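Copper homeostasis protein CutC (Streptococcus agalactiae, PDB 2BDQ) probably takes part in copper homeostasis in the cytoplasm and may bind copper ions. Local coordinates at residues 134-139 and 169-174; 148-153 and 179-184; 160-165 and 192-197; 91-96 and 119-124. One frame throughout, in Å; residues are numbered along the deposited sequence.

The four contacts sample the layers of one eight-stranded parallel beta/alpha barrel. Contacts 2 and 4 are neighbouring strand pairs of its wall, their centres about 10 Å apart, and strands 121-123 and 149-152 join them directly: Leu151 N lies 2.8 Å from Phe123 O. Contact 1 pairs the two helices outside contact 2, centres about 11 Å apart, where Leu171 CD1 meets Leu152 CD2 at 3.8 Å. Contact 3 lies where the strand ends of contact 2 lead into the next helices; His153 O is 3.0 Å from Asn164 ND2. Contacts 3 and 4 are farthest apart, about 23 Å between centres, and do not touch.

Contact 1: residues 134-139 and 169-174; sequences DQKKSI and KALVEY
In the outer layer of the beta/alpha barrel, helices 135-144 and 165-175 lie next to each other, and this contact joins the first turn of one to the later turns of the other. The local axes come within 10.3 Å and run at 36°, so the gap is filled mainly by side chains. Tyr174, its CG anti to the backbone N (chi1 -174°), extends its ring across to Lys136. There the ring receives a CH-pi contact: Lys136 CB stands 3.6 Å from the centroid of the Tyr174 ring, almost on its normal. The lysine chain is stretched beyond CG, so its CG and CD continue over CG and CD2 of the same ring. Tyr174 CE1 also comes to 3.0 Å from Lys136 O, while the phenol OH reaches on to hydrogen-bond Asp140 OD1. Deeper in, Leu171 places its CD2 methyl between Ile139 CD1, 3.7 Å away, and Gln135 CG, 3.8 Å from that CD2. The amide of Gln135 turns elsewhere, its NE2 bonding to Ile130 O. Ile139 and Leu171 rest in turn on Ile150 and Leu152 of strand 149-152. No hydrogen bond crosses between the two segments, so their cohesion is apolar and CH-pi in kind; the bond to Asp140 should limit how far the tyrosine ring can swing from the aliphatic lysine chain that covers it.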
loop_
_atom_site.group_PDB
_atom_site.type_symbol
_atom_site.label_atom_id
_atom_site.label_comp_id
_atom_site.label_asym_id
_atom_site.label_seq_id
_atom_site.Cartn_x
_atom_site.Cartn_y
_atom_site.Cartn_z
ATOM N N ASP A 134 -30.453 1.230 -10.402
ATOM C CA ASP A 134 -30.476 1.072 -8.943
ATOM C C ASP A 134 -29.611 2.120 -8.245
ATOM O O ASP A 134 -29.386 2.056 -7.038
ATOM C CB ASP A 134 -29.969 -0.318 -8.545
ATOM C CG ASP A 134 -30.705 -1.436 -9.251
ATOM O OD1 ASP A 134 -30.544 -1.571 -10.482
ATOM O OD2 ASP A 134 -31.452 -2.183 -8.577
ATOM N N GLN A 135 -29.137 3.085 -9.021
ATOM C CA GLN A 135 -28.282 4.159 -8.531
ATOM C C GLN A 135 -28.960 5.014 -7.458
ATOM O O GLN A 135 -28.414 5.223 -6.371
ATOM C CB GLN A 135 -27.908 5.062 -9.702
ATOM C CG GLN A 135 -26.532 5.653 -9.643
ATOM C CD GLN A 135 -25.515 4.781 -10.335
ATOM O OE1 GLN A 135 -24.755 5.251 -11.177
ATOM N NE2 GLN A 135 -25.492 3.501 -9.984
ATOM N N LYS A 136 -30.142 5.525 -7.784
ATOM C CA LYS A 136 -30.882 6.386 -6.872
ATOM C C LYS A 136 -31.255 5.721 -5.552
ATOM O O LYS A 136 -31.208 6.360 -4.499
ATOM C CB LYS A 136 -32.124 6.938 -7.578
ATOM C CG LYS A 136 -31.784 8.022 -8.586
ATOM C CD LYS A 136 -32.975 8.426 -9.434
ATOM C CE LYS A 136 -32.580 9.519 -10.413
ATOM N NZ LYS A 136 -33.636 9.741 -11.436
ATOM N N LYS A 137 -31.619 4.446 -5.600
ATOM C CA LYS A 137 -31.973 3.714 -4.389
ATOM C C LYS A 137 -30.732 3.589 -3.514
ATOM O O LYS A 137 -30.799 3.725 -2.289
ATOM C CB LYS A 137 -32.486 2.317 -4.741
ATOM C CG LYS A 137 -33.796 2.320 -5.516
ATOM C CD LYS A 137 -33.732 1.381 -6.721
ATOM C CE LYS A 137 -33.987 2.155 -8.005
ATOM N NZ LYS A 137 -33.099 3.358 -8.107
ATOM N N SER A 138 -29.598 3.324 -4.157
ATOM C CA SER A 138 -28.334 3.187 -3.449
ATOM C C SER A 138 -28.052 4.440 -2.620
ATOM O O SER A 138 -27.544 4.349 -1.511
ATOM C CB SER A 138 -27.204 2.935 -4.450
ATOM O OG SER A 138 -27.450 1.747 -5.189
ATOM N N ILE A 139 -28.403 5.603 -3.161
ATOM C CA ILE A 139 -28.201 6.862 -2.462
ATOM C C ILE A 139 -29.026 6.856 -1.178
ATOM O O ILE A 139 -28.519 7.177 -0.098
ATOM C CB ILE A 139 -28.599 8.065 -3.359
ATOM C CG1 ILE A 139 -27.542 8.251 -4.456
ATOM C CG2 ILE A 139 -28.748 9.327 -2.518
ATOM C CD1 ILE A 139 -27.856 9.367 -5.462
ATOM N N LYS A 169 -25.944 15.165 -12.588
ATOM C CA LYS A 169 -26.851 16.191 -12.106
ATOM C C LYS A 169 -28.121 15.575 -11.548
ATOM O O LYS A 169 -28.678 16.055 -10.552
ATOM C CB LYS A 169 -27.204 17.198 -13.205
ATOM C CG LYS A 169 -28.003 18.368 -12.636
ATOM C CD LYS A 169 -27.935 19.628 -13.488
ATOM C CE LYS A 169 -28.877 19.554 -14.669
ATOM N NZ LYS A 169 -29.060 20.885 -15.304
ATOM N N ALA A 170 -28.581 14.507 -12.187
ATOM C CA ALA A 170 -29.788 13.819 -11.736
ATOM C C ALA A 170 -29.562 13.231 -10.338
ATOM O O ALA A 170 -30.477 13.217 -9.507
ATOM C CB ALA A 170 -30.158 12.710 -12.718
ATOM N N LEU A 171 -28.345 12.748 -10.088
ATOM C CA LEU A 171 -28.002 12.164 -8.790
ATOM C C LEU A 171 -27.955 13.243 -7.715
ATOM O O LEU A 171 -28.398 13.029 -6.587
ATOM C CB LEU A 171 -26.655 11.434 -8.870
ATOM C CG LEU A 171 -26.671 10.164 -9.725
ATOM C CD1 LEU A 171 -25.286 9.525 -9.758
ATOM C CD2 LEU A 171 -27.688 9.187 -9.153
ATOM N N VAL A 172 -27.417 14.402 -8.077
ATOM C CA VAL A 172 -27.333 15.520 -7.150
ATOM C C VAL A 172 -28.731 15.998 -6.772
ATOM O O VAL A 172 -29.012 16.262 -5.605
ATOM C CB VAL A 172 -26.584 16.701 -7.766
ATOM C CG1 VAL A 172 -26.678 17.902 -6.838
ATOM C CG2 VAL A 172 -25.143 16.326 -8.015
ATOM N N GLU A 173 -29.600 16.109 -7.767
ATOM C CA GLU A 173 -30.968 16.554 -7.536
ATOM C C GLU A 173 -31.705 15.545 -6.660
ATOM O O GLU A 173 -32.448 15.921 -5.747
ATOM C CB GLU A 173 -31.707 16.724 -8.871
ATOM C CG GLU A 173 -31.088 17.784 -9.789
ATOM C CD GLU A 173 -31.759 17.871 -11.163
ATOM O OE1 GLU A 173 -31.735 16.870 -11.918
ATOM O OE2 GLU A 173 -32.306 18.948 -11.495
ATOM N N TYR A 174 -31.484 14.263 -6.934
ATOM C CA TYR A 174 -32.128 13.212 -6.166
ATOM C C TYR A 174 -31.576 13.161 -4.749
ATOM O O TYR A 174 -32.317 12.877 -3.815
ATOM C CB TYR A 174 -31.943 11.863 -6.858
ATOM C CG TYR A 174 -32.705 10.733 -6.208
ATOM C CD1 TYR A 174 -32.116 9.943 -5.222
ATOM C CD2 TYR A 174 -34.027 10.465 -6.567
ATOM C CE1 TYR A 174 -32.822 8.912 -4.608
ATOM C CE2 TYR A 174 -34.740 9.442 -5.962
ATOM C CZ TYR A 174 -34.133 8.665 -4.983
ATOM O OH TYR A 174 -34.831 7.629 -4.398
#

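Contact 2: residues 148-153 and 179-184; sequences TRILLH and IEIMVG
Strands 149-152 and 180-183, the strands of a beta-alpha-beta unit crossing over through helix 165-175, are closest-knit along their backbones. Five hydrogen bonds ladder the parallel pair, the middle ones nearly along the C=O axis: Met182 N to Ile150 O is 2.8 Å, and Leu152 N to Met182 O is 3.0 Å with 167° at the hydrogen. Toward the helices, the packing is dense and apolar. Ile179 CD1 crosses Ile150 CG1 at about a right angle, 3.7 Å away, while Ile181 lies alongside Ile150 and turns its CD1 (chi2 -69°) between that residue and Leu152 CD2. The face of Arg149, Leu151 and Met182, a selenomethionine, is packed as closely, with Leu151 CD1 3.9 Å from Met182 CG. Met182 CE, brought round by the bend at chi3, meets the guanidinium edge 3.9 Å from Arg149 NE. The looser side is the partly exposed start, where the CB of Thr148 points away and Glu180, after packing its CB on Arg149 CB, bends at chi2 toward Lys202 (a salt bridge) and Gln203. At the far end His153 ND1 donates to Gly184 O over 3.1 Å, in the ring plane and on a carbonyl lone pair, while NE2 bonds Glu159 O. These two bonds should hold the ring's rotation, and since both partners are carbonyl oxygens, which only accept, the pattern would suit a doubly protonated, positively charged imidazole.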
loop_
_atom_site.group_PDB
_atom_site.type_symbol
_atom_site.label_atom_id
_atom_site.label_comp_id
_atom_site.label_asym_id
_atom_site.label_seq_id
_atom_site.Cartn_x
_atom_site.Cartn_y
_atom_site.Cartn_z
ATOM N N THR A 148 -21.718 10.329 4.782
ATOM C CA THR A 148 -21.588 11.775 4.585
ATOM C C THR A 148 -21.501 12.206 3.122
ATOM O O THR A 148 -22.094 13.206 2.736
ATOM C CB THR A 148 -20.354 12.312 5.345
ATOM O OG1 THR A 148 -20.481 11.989 6.736
ATOM C CG2 THR A 148 -20.238 13.821 5.200
ATOM N N ARG A 149 -20.741 11.478 2.313
ATOM C CA ARG A 149 -20.642 11.814 0.899
ATOM C C ARG A 149 -20.323 10.620 0.024
ATOM O O ARG A 149 -19.963 9.541 0.509
ATOM C CB ARG A 149 -19.620 12.936 0.651
ATOM C CG ARG A 149 -18.219 12.617 1.060
ATOM C CD ARG A 149 -17.237 13.708 0.624
ATOM N NE ARG A 149 -16.022 13.559 1.411
ATOM C CZ ARG A 149 -15.918 13.940 2.679
ATOM N NH1 ARG A 149 -16.957 14.512 3.279
ATOM N NH2 ARG A 149 -14.800 13.707 3.361
ATOM N N ILE A 150 -20.475 10.836 -1.275
ATOM C CA ILE A 150 -20.246 9.817 -2.279
ATOM C C ILE A 150 -19.316 10.360 -3.352
ATOM O O ILE A 150 -19.555 11.438 -3.914
ATOM C CB ILE A 150 -21.568 9.408 -2.974
ATOM C CG1 ILE A 150 -22.626 9.063 -1.929
ATOM C CG2 ILE A 150 -21.324 8.226 -3.897
ATOM C CD1 ILE A 150 -23.981 8.720 -2.521
ATOM N N LEU A 151 -18.258 9.604 -3.620
ATOM C CA LEU A 151 -17.282 9.937 -4.646
ATOM C C LEU A 151 -17.651 9.084 -5.848
ATOM O O LEU A 151 -17.662 7.855 -5.762
ATOM C CB LEU A 151 -15.865 9.599 -4.177
ATOM C CG LEU A 151 -14.800 9.690 -5.276
ATOM C CD1 LEU A 151 -14.786 11.093 -5.856
ATOM C CD2 LEU A 151 -13.436 9.331 -4.713
ATOM N N LEU A 152 -17.963 9.735 -6.964
ATOM C CA LEU A 152 -18.361 9.008 -8.159
ATOM C C LEU A 152 -17.870 9.645 -9.453
ATOM O O LEU A 152 -17.527 10.825 -9.492
ATOM C CB LEU A 152 -19.886 8.868 -8.183
ATOM C CG LEU A 152 -20.743 10.126 -8.028
ATOM C CD1 LEU A 152 -20.821 10.879 -9.359
ATOM C CD2 LEU A 152 -22.143 9.723 -7.592
ATOM N N HIS A 153 -17.832 8.836 -10.506
ATOM C CA HIS A 153 -17.378 9.269 -11.813
ATOM C C HIS A 153 -18.563 9.512 -12.739
ATOM O O HIS A 153 -18.471 10.307 -13.671
ATOM C CB HIS A 153 -16.451 8.201 -12.413
ATOM C CG HIS A 153 -15.961 8.529 -13.788
ATOM N ND1 HIS A 153 -15.121 9.591 -14.046
ATOM C CD2 HIS A 153 -16.206 7.944 -14.983
ATOM C CE1 HIS A 153 -14.871 9.647 -15.341
ATOM N NE2 HIS A 153 -15.516 8.658 -15.932
ATOM N N ILE A 179 -27.046 14.113 1.273
ATOM C CA ILE A 179 -25.700 13.582 1.262
ATOM C C ILE A 179 -24.920 14.281 0.156
ATOM O O ILE A 179 -25.464 14.555 -0.911
ATOM C CB ILE A 179 -25.718 12.054 1.027
ATOM C CG1 ILE A 179 -24.303 11.495 1.160
ATOM C CG2 ILE A 179 -26.302 11.745 -0.344
ATOM C CD1 ILE A 179 -24.258 9.989 1.217
ATOM N N GLU A 180 -23.649 14.570 0.418
ATOM C CA GLU A 180 -22.801 15.262 -0.549
ATOM C C GLU A 180 -22.301 14.400 -1.694
ATOM O O GLU A 180 -21.932 13.244 -1.503
ATOM C CB GLU A 180 -21.594 15.888 0.163
ATOM C CG GLU A 180 -21.887 17.189 0.914
ATOM C CD GLU A 180 -22.327 18.332 -0.013
ATOM O OE1 GLU A 180 -23.553 18.507 -0.215
ATOM O OE2 GLU A 180 -21.446 19.045 -0.557
ATOM N N ILE A 181 -22.274 14.986 -2.885
ATOM C CA ILE A 181 -21.793 14.291 -4.066
ATOM C C ILE A 181 -20.453 14.918 -4.478
ATOM O O ILE A 181 -20.335 16.139 -4.613
ATOM C CB ILE A 181 -22.774 14.430 -5.241
ATOM C CG1 ILE A 181 -24.102 13.744 -4.903
ATOM C CG2 ILE A 181 -22.143 13.855 -6.498
ATOM C CD1 ILE A 181 -24.032 12.235 -4.809
HETATM N N MSE A 182 -19.447 14.079 -4.689
HETATM C CA MSE A 182 -18.138 14.560 -5.090
HETATM C C MSE A 182 -17.734 13.900 -6.402
HETATM O O MSE A 182 -17.906 12.698 -6.572
HETATM C CB MSE A 182 -17.110 14.261 -3.987
HETATM C CG MSE A 182 -15.665 14.562 -4.382
HETATM SE SE MSE A 182 -14.419 14.624 -2.889
HETATM C CE MSE A 182 -14.655 12.832 -2.158
ATOM N N VAL A 183 -17.208 14.684 -7.336
ATOM C CA VAL A 183 -16.790 14.109 -8.610
ATOM C C VAL A 183 -15.327 13.687 -8.582
ATOM O O VAL A 183 -14.482 14.360 -7.985
ATOM C CB VAL A 183 -17.002 15.091 -9.781
ATOM C CG1 VAL A 183 -18.480 15.249 -10.046
ATOM C CG2 VAL A 183 -16.368 16.443 -9.459
ATOM N N GLY A 184 -15.054 12.558 -9.233
ATOM C CA GLY A 184 -13.710 12.022 -9.314
ATOM C C GLY A 184 -13.521 11.249 -10.608
ATOM O O GLY A 184 -14.488 10.998 -11.334
#

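Contact 3: residues 160-165 and 192-197; sequences PIIENI and YQYICQ
Apolar contacts account for the whole meeting between 160-165, a 3-10 turn leading into helix 165-175, and the helix start at 192-197. Among the aliphatic pairs, Ile161 and Ile195 approach tip to tip: Ile161 CD1 sits 3.9 Å from Ile195 CG2 and equally near its CG1. Ile162 carries CG1 anti to the backbone N (chi1 -170°), then bends at chi2 (67°) so that its terminal methyl faces the helix. That CD1 crosses Ile195 at about a right angle and presses to 3.5 Å from Ile195 CD1, closer than ordinary van der Waals contact. The aliphatic-to-aromatic contacts all fall on Tyr194, whose CG is likewise anti to the backbone N. Ile162 CD1 comes in at the edge of the Tyr194 ring, near its plane and 3.7 Å from CD2. From the next turn, Ile165 crosses Tyr194 at about a right angle, its CD1 4.1 Å from Tyr194 CE2. Backbone bonds hold each side in shape by itself: Glu163 N to Pro160 O tightens the turn, and Cys196 N to Tyr192 O belongs to the helix. Inward, Ile161 also touches His153, just after strand 149-152, and Asn164 ND2 bonds to His153 O. With no hydrogen bond between the segments, dispersion and burial of methyl groups are what join this loop to helix 192-199, from the buried Ile161 and Ile195 out to the exposed Ile162 and Tyr194.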
loop_
_atom_site.group_PDB
_atom_site.type_symbol
_atom_site.label_atom_id
_atom_site.label_comp_id
_atom_site.label_asym_id
_atom_site.label_seq_id
_atom_site.Cartn_x
_atom_site.Cartn_y
_atom_site.Cartn_z
ATOM N N PRO A 160 -15.204 9.736 -20.589
ATOM C CA PRO A 160 -14.897 11.086 -20.110
ATOM C C PRO A 160 -16.002 11.578 -19.183
ATOM O O PRO A 160 -17.179 11.531 -19.537
ATOM C CB PRO A 160 -14.825 11.903 -21.401
ATOM C CG PRO A 160 -14.334 10.904 -22.399
ATOM C CD PRO A 160 -15.161 9.681 -22.061
ATOM N N ILE A 161 -15.615 12.044 -18.000
ATOM C CA ILE A 161 -16.561 12.542 -17.012
ATOM C C ILE A 161 -17.423 13.664 -17.610
ATOM O O ILE A 161 -18.587 13.825 -17.252
ATOM C CB ILE A 161 -15.791 13.028 -15.744
ATOM C CG1 ILE A 161 -16.737 13.142 -14.541
ATOM C CG2 ILE A 161 -15.088 14.342 -16.028
ATOM C CD1 ILE A 161 -17.578 14.391 -14.518
ATOM N N ILE A 162 -16.852 14.418 -18.547
ATOM C CA ILE A 162 -17.570 15.521 -19.185
ATOM C C ILE A 162 -18.870 15.048 -19.849
ATOM O O ILE A 162 -19.817 15.820 -20.001
ATOM C CB ILE A 162 -16.690 16.221 -20.244
ATOM C CG1 ILE A 162 -17.366 17.506 -20.705
ATOM C CG2 ILE A 162 -16.462 15.308 -21.433
ATOM C CD1 ILE A 162 -17.456 18.564 -19.632
ATOM N N GLU A 163 -18.916 13.771 -20.216
ATOM C CA GLU A 163 -20.095 13.213 -20.859
ATOM C C GLU A 163 -21.102 12.636 -19.870
ATOM O O GLU A 163 -22.115 12.073 -20.276
ATOM C CB GLU A 163 -19.685 12.128 -21.853
ATOM C CG GLU A 163 -18.428 12.464 -22.631
ATOM C CD GLU A 163 -18.559 12.216 -24.118
ATOM O OE1 GLU A 163 -19.094 13.103 -24.825
ATOM O OE2 GLU A 163 -18.136 11.129 -24.576
ATOM N N ASN A 164 -20.833 12.775 -18.576
ATOM C CA ASN A 164 -21.756 12.244 -17.571
ATOM C C ASN A 164 -22.533 13.331 -16.849
ATOM O O ASN A 164 -23.199 13.069 -15.851
ATOM C CB ASN A 164 -20.998 11.408 -16.541
ATOM C CG ASN A 164 -20.266 10.246 -17.166
ATOM O OD1 ASN A 164 -20.733 9.665 -18.144
ATOM N ND2 ASN A 164 -19.123 9.881 -16.590
ATOM N N ILE A 165 -22.440 14.549 -17.363
ATOM C CA ILE A 165 -23.108 15.693 -16.763
ATOM C C ILE A 165 -24.579 15.440 -16.436
ATOM O O ILE A 165 -25.010 15.652 -15.303
ATOM C CB ILE A 165 -22.988 16.927 -17.684
ATOM C CG1 ILE A 165 -21.521 17.352 -17.771
ATOM C CG2 ILE A 165 -23.860 18.067 -17.165
ATOM C CD1 ILE A 165 -21.268 18.508 -18.712
ATOM N N TYR A 192 -12.705 20.778 -13.560
ATOM C CA TYR A 192 -13.441 20.694 -12.305
ATOM C C TYR A 192 -14.445 21.824 -12.083
ATOM O O TYR A 192 -15.535 21.589 -11.559
ATOM C CB TYR A 192 -12.465 20.580 -11.119
ATOM C CG TYR A 192 -12.030 21.882 -10.488
ATOM C CD1 TYR A 192 -12.785 22.480 -9.471
ATOM C CD2 TYR A 192 -10.859 22.518 -10.900
ATOM C CE1 TYR A 192 -12.380 23.676 -8.884
ATOM C CE2 TYR A 192 -10.451 23.714 -10.320
ATOM C CZ TYR A 192 -11.210 24.286 -9.318
ATOM O OH TYR A 192 -10.794 25.473 -8.758
ATOM N N GLN A 193 -14.094 23.041 -12.490
ATOM C CA GLN A 193 -14.998 24.172 -12.310
ATOM C C GLN A 193 -16.230 24.045 -13.197
ATOM O O GLN A 193 -17.363 24.225 -12.734
ATOM C CB GLN A 193 -14.277 25.482 -12.607
ATOM C CG GLN A 193 -13.483 26.006 -11.430
ATOM C CD GLN A 193 -12.675 27.240 -11.770
ATOM O OE1 GLN A 193 -11.671 27.167 -12.482
ATOM N NE2 GLN A 193 -13.116 28.388 -11.268
ATOM N N TYR A 194 -16.004 23.727 -14.469
ATOM C CA TYR A 194 -17.089 23.564 -15.430
ATOM C C TYR A 194 -18.010 22.419 -15.020
ATOM O O TYR A 194 -19.229 22.568 -14.998
ATOM C CB TYR A 194 -16.524 23.284 -16.828
ATOM C CG TYR A 194 -17.585 23.207 -17.907
ATOM C CD1 TYR A 194 -18.186 24.363 -18.401
ATOM C CD2 TYR A 194 -18.016 21.977 -18.405
ATOM C CE1 TYR A 194 -19.193 24.300 -19.361
ATOM C CE2 TYR A 194 -19.024 21.899 -19.364
ATOM C CZ TYR A 194 -19.606 23.064 -19.834
ATOM O OH TYR A 194 -20.612 22.988 -20.765
ATOM N N ILE A 195 -17.422 21.271 -14.705
ATOM C CA ILE A 195 -18.204 20.106 -14.299
ATOM C C ILE A 195 -19.104 20.406 -13.100
ATOM O O ILE A 195 -20.269 20.010 -13.084
ATOM C CB ILE A 195 -17.274 18.901 -13.988
ATOM C CG1 ILE A 195 -16.953 18.152 -15.285
ATOM C CG2 ILE A 195 -17.942 17.935 -13.028
ATOM C CD1 ILE A 195 -16.326 19.001 -16.357
ATOM N N CYS A 196 -18.567 21.115 -12.110
ATOM C CA CYS A 196 -19.329 21.461 -10.914
ATOM C C CYS A 196 -20.495 22.412 -11.178
ATOM O O CYS A 196 -21.588 22.205 -10.666
ATOM C CB CYS A 196 -18.407 22.074 -9.857
ATOM S SG CYS A 196 -17.283 20.895 -9.079
ATOM N N GLN A 197 -20.275 23.451 -11.976
ATOM C CA GLN A 197 -21.356 24.392 -12.244
ATOM C C GLN A 197 -22.476 23.784 -13.085
ATOM O O GLN A 197 -23.629 24.170 -12.947
ATOM C CB GLN A 197 -20.831 25.649 -12.944
ATOM C CG GLN A 197 -20.551 25.459 -14.416
ATOM C CD GLN A 197 -20.411 26.771 -15.152
ATOM O OE1 GLN A 197 -20.226 26.794 -16.369
ATOM N NE2 GLN A 197 -20.496 27.874 -14.418
#

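Contact 4: residues 91-96 and 119-124; sequences DALVLG and LPLVFH
A first torsion of 54° sets His124 CG in the crowded position between the backbone N and the carbonyl carbon, folding the imidazole back over the end of strand 92-95. One ring face then lies on the peptide of Leu95, with NE2 3.3 Å from Leu95 C, and Val94 CG1 meets the ring edge. Val122 has a chi1 of 34°, well off a staggered value, which brings its CG1 to 3.4 Å from Val94 CG2, a tight pair of methyls pointing the same way. Phe123, its CG anti to the backbone N, turns one ring face toward Gly96, whose CA makes a CH-pi contact 4.0 Å from the centroid of the Phe123 ring. Gly96 thus passes between two aromatic rings. On the helix-facing side, Leu121 CD2 nestles against Leu93 CB at 3.8 Å, and Leu121 also touches Leu113 and Thr116 of helix 106-116. Four backbone hydrogen bonds zip the strands together, the last, His124 N to Leu95 O, entering from above the carbonyl plane. A water in the imidazole plane bonds His124 NE2 at 2.9 Å and donates to Gly96 O, while ND1 accepts from Ala126 N, which would probably leave the proton of a neutral ring on NE2. The strands, linked through helix 106-116, form a classic beta-alpha-beta unit of a TIM barrel, with His124 at the C-terminal strand ends, where this fold commonly places functional sites.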
loop_
_atom_site.group_PDB
_atom_site.type_symbol
_atom_site.label_atom_id
_atom_site.label_comp_id
_atom_site.label_asym_id
_atom_site.label_seq_id
_atom_site.Cartn_x
_atom_site.Cartn_y
_atom_site.Cartn_z
ATOM N N ASP A 91 -9.988 12.193 9.869
ATOM C CA ASP A 91 -11.205 12.988 9.762
ATOM C C ASP A 91 -12.339 12.289 9.035
ATOM O O ASP A 91 -13.511 12.595 9.269
ATOM C CB ASP A 91 -10.885 14.304 9.067
ATOM C CG ASP A 91 -9.904 15.139 9.855
ATOM O OD1 ASP A 91 -10.294 15.648 10.930
ATOM O OD2 ASP A 91 -8.741 15.266 9.412
ATOM N N ALA A 92 -11.998 11.347 8.162
ATOM C CA ALA A 92 -13.016 10.622 7.418
ATOM C C ALA A 92 -12.507 9.266 6.951
ATOM O O ALA A 92 -11.303 9.045 6.851
ATOM C CB ALA A 92 -13.471 11.453 6.222
ATOM N N LEU A 93 -13.438 8.362 6.665
ATOM C CA LEU A 93 -13.101 7.030 6.193
ATOM C C LEU A 93 -13.736 6.831 4.818
ATOM O O LEU A 93 -14.897 7.184 4.609
ATOM C CB LEU A 93 -13.616 5.988 7.186
ATOM C CG LEU A 93 -13.226 6.234 8.651
ATOM C CD1 LEU A 93 -13.897 5.188 9.536
ATOM C CD2 LEU A 93 -11.710 6.186 8.814
ATOM N N VAL A 94 -12.967 6.271 3.887
ATOM C CA VAL A 94 -13.429 6.036 2.522
ATOM C C VAL A 94 -13.486 4.531 2.263
ATOM O O VAL A 94 -12.460 3.847 2.311
ATOM C CB VAL A 94 -12.460 6.680 1.506
ATOM C CG1 VAL A 94 -13.061 6.655 0.116
ATOM C CG2 VAL A 94 -12.123 8.100 1.937
ATOM N N LEU A 95 -14.680 4.011 1.994
ATOM C CA LEU A 95 -14.826 2.583 1.741
ATOM C C LEU A 95 -15.945 2.306 0.741
ATOM O O LEU A 95 -16.679 3.211 0.343
ATOM C CB LEU A 95 -15.118 1.842 3.047
ATOM C CG LEU A 95 -16.477 2.072 3.719
ATOM C CD1 LEU A 95 -16.748 0.962 4.721
ATOM C CD2 LEU A 95 -16.496 3.418 4.405
ATOM N N GLY A 96 -16.076 1.048 0.338
ATOM C CA GLY A 96 -17.122 0.693 -0.603
ATOM C C GLY A 96 -17.233 -0.806 -0.706
ATOM O O GLY A 96 -16.268 -1.481 -1.066
ATOM N N LEU A 119 -17.291 8.501 12.924
ATOM C CA LEU A 119 -16.543 9.353 12.008
ATOM C C LEU A 119 -17.285 9.480 10.680
ATOM O O LEU A 119 -18.063 8.598 10.307
ATOM C CB LEU A 119 -15.132 8.808 11.759
ATOM C CG LEU A 119 -14.155 8.660 12.932
ATOM C CD1 LEU A 119 -12.760 8.504 12.350
ATOM C CD2 LEU A 119 -14.194 9.866 13.861
ATOM N N PRO A 120 -17.077 10.602 9.963
ATOM C CA PRO A 120 -17.721 10.843 8.668
ATOM C C PRO A 120 -17.356 9.714 7.711
ATOM O O PRO A 120 -16.199 9.290 7.664
ATOM C CB PRO A 120 -17.120 12.171 8.227
ATOM C CG PRO A 120 -16.883 12.880 9.523
ATOM C CD PRO A 120 -16.313 11.785 10.400
ATOM N N LEU A 121 -18.337 9.238 6.950
ATOM C CA LEU A 121 -18.114 8.146 6.015
ATOM C C LEU A 121 -18.375 8.518 4.565
ATOM O O LEU A 121 -19.345 9.208 4.253
ATOM C CB LEU A 121 -18.998 6.954 6.382
ATOM C CG LEU A 121 -18.753 6.295 7.738
ATOM C CD1 LEU A 121 -19.855 5.278 8.007
ATOM C CD2 LEU A 121 -17.389 5.621 7.745
ATOM N N VAL A 122 -17.494 8.060 3.681
ATOM C CA VAL A 122 -17.642 8.310 2.257
ATOM C C VAL A 122 -17.557 7.002 1.475
ATOM O O VAL A 122 -16.715 6.150 1.762
ATOM C CB VAL A 122 -16.588 9.345 1.744
ATOM C CG1 VAL A 122 -15.295 9.195 2.480
ATOM C CG2 VAL A 122 -16.380 9.190 0.242
ATOM N N PHE A 123 -18.474 6.846 0.519
ATOM C CA PHE A 123 -18.557 5.673 -0.356
ATOM C C PHE A 123 -17.805 6.084 -1.632
ATOM O O PHE A 123 -18.107 7.125 -2.231
ATOM C CB PHE A 123 -20.039 5.362 -0.648
ATOM C CG PHE A 123 -20.296 3.944 -1.109
ATOM C CD1 PHE A 123 -20.127 3.577 -2.441
ATOM C CD2 PHE A 123 -20.660 2.969 -0.199
ATOM C CE1 PHE A 123 -20.311 2.251 -2.849
ATOM C CE2 PHE A 123 -20.847 1.643 -0.600
ATOM C CZ PHE A 123 -20.670 1.286 -1.927
ATOM N N HIS A 124 -16.824 5.287 -2.045
ATOM C CA HIS A 124 -16.026 5.646 -3.218
ATOM C C HIS A 124 -16.525 5.200 -4.594
ATOM O O HIS A 124 -17.676 4.796 -4.754
ATOM C CB HIS A 124 -14.579 5.185 -3.013
ATOM C CG HIS A 124 -14.445 3.736 -2.670
ATOM N ND1 HIS A 124 -15.043 2.735 -3.411
ATOM C CD2 HIS A 124 -13.749 3.109 -1.692
ATOM C CE1 HIS A 124 -14.718 1.561 -2.905
ATOM N NE2 HIS A 124 -13.931 1.759 -1.859
HETATM O O HOH W 1 -13.412 -0.427 0.024
#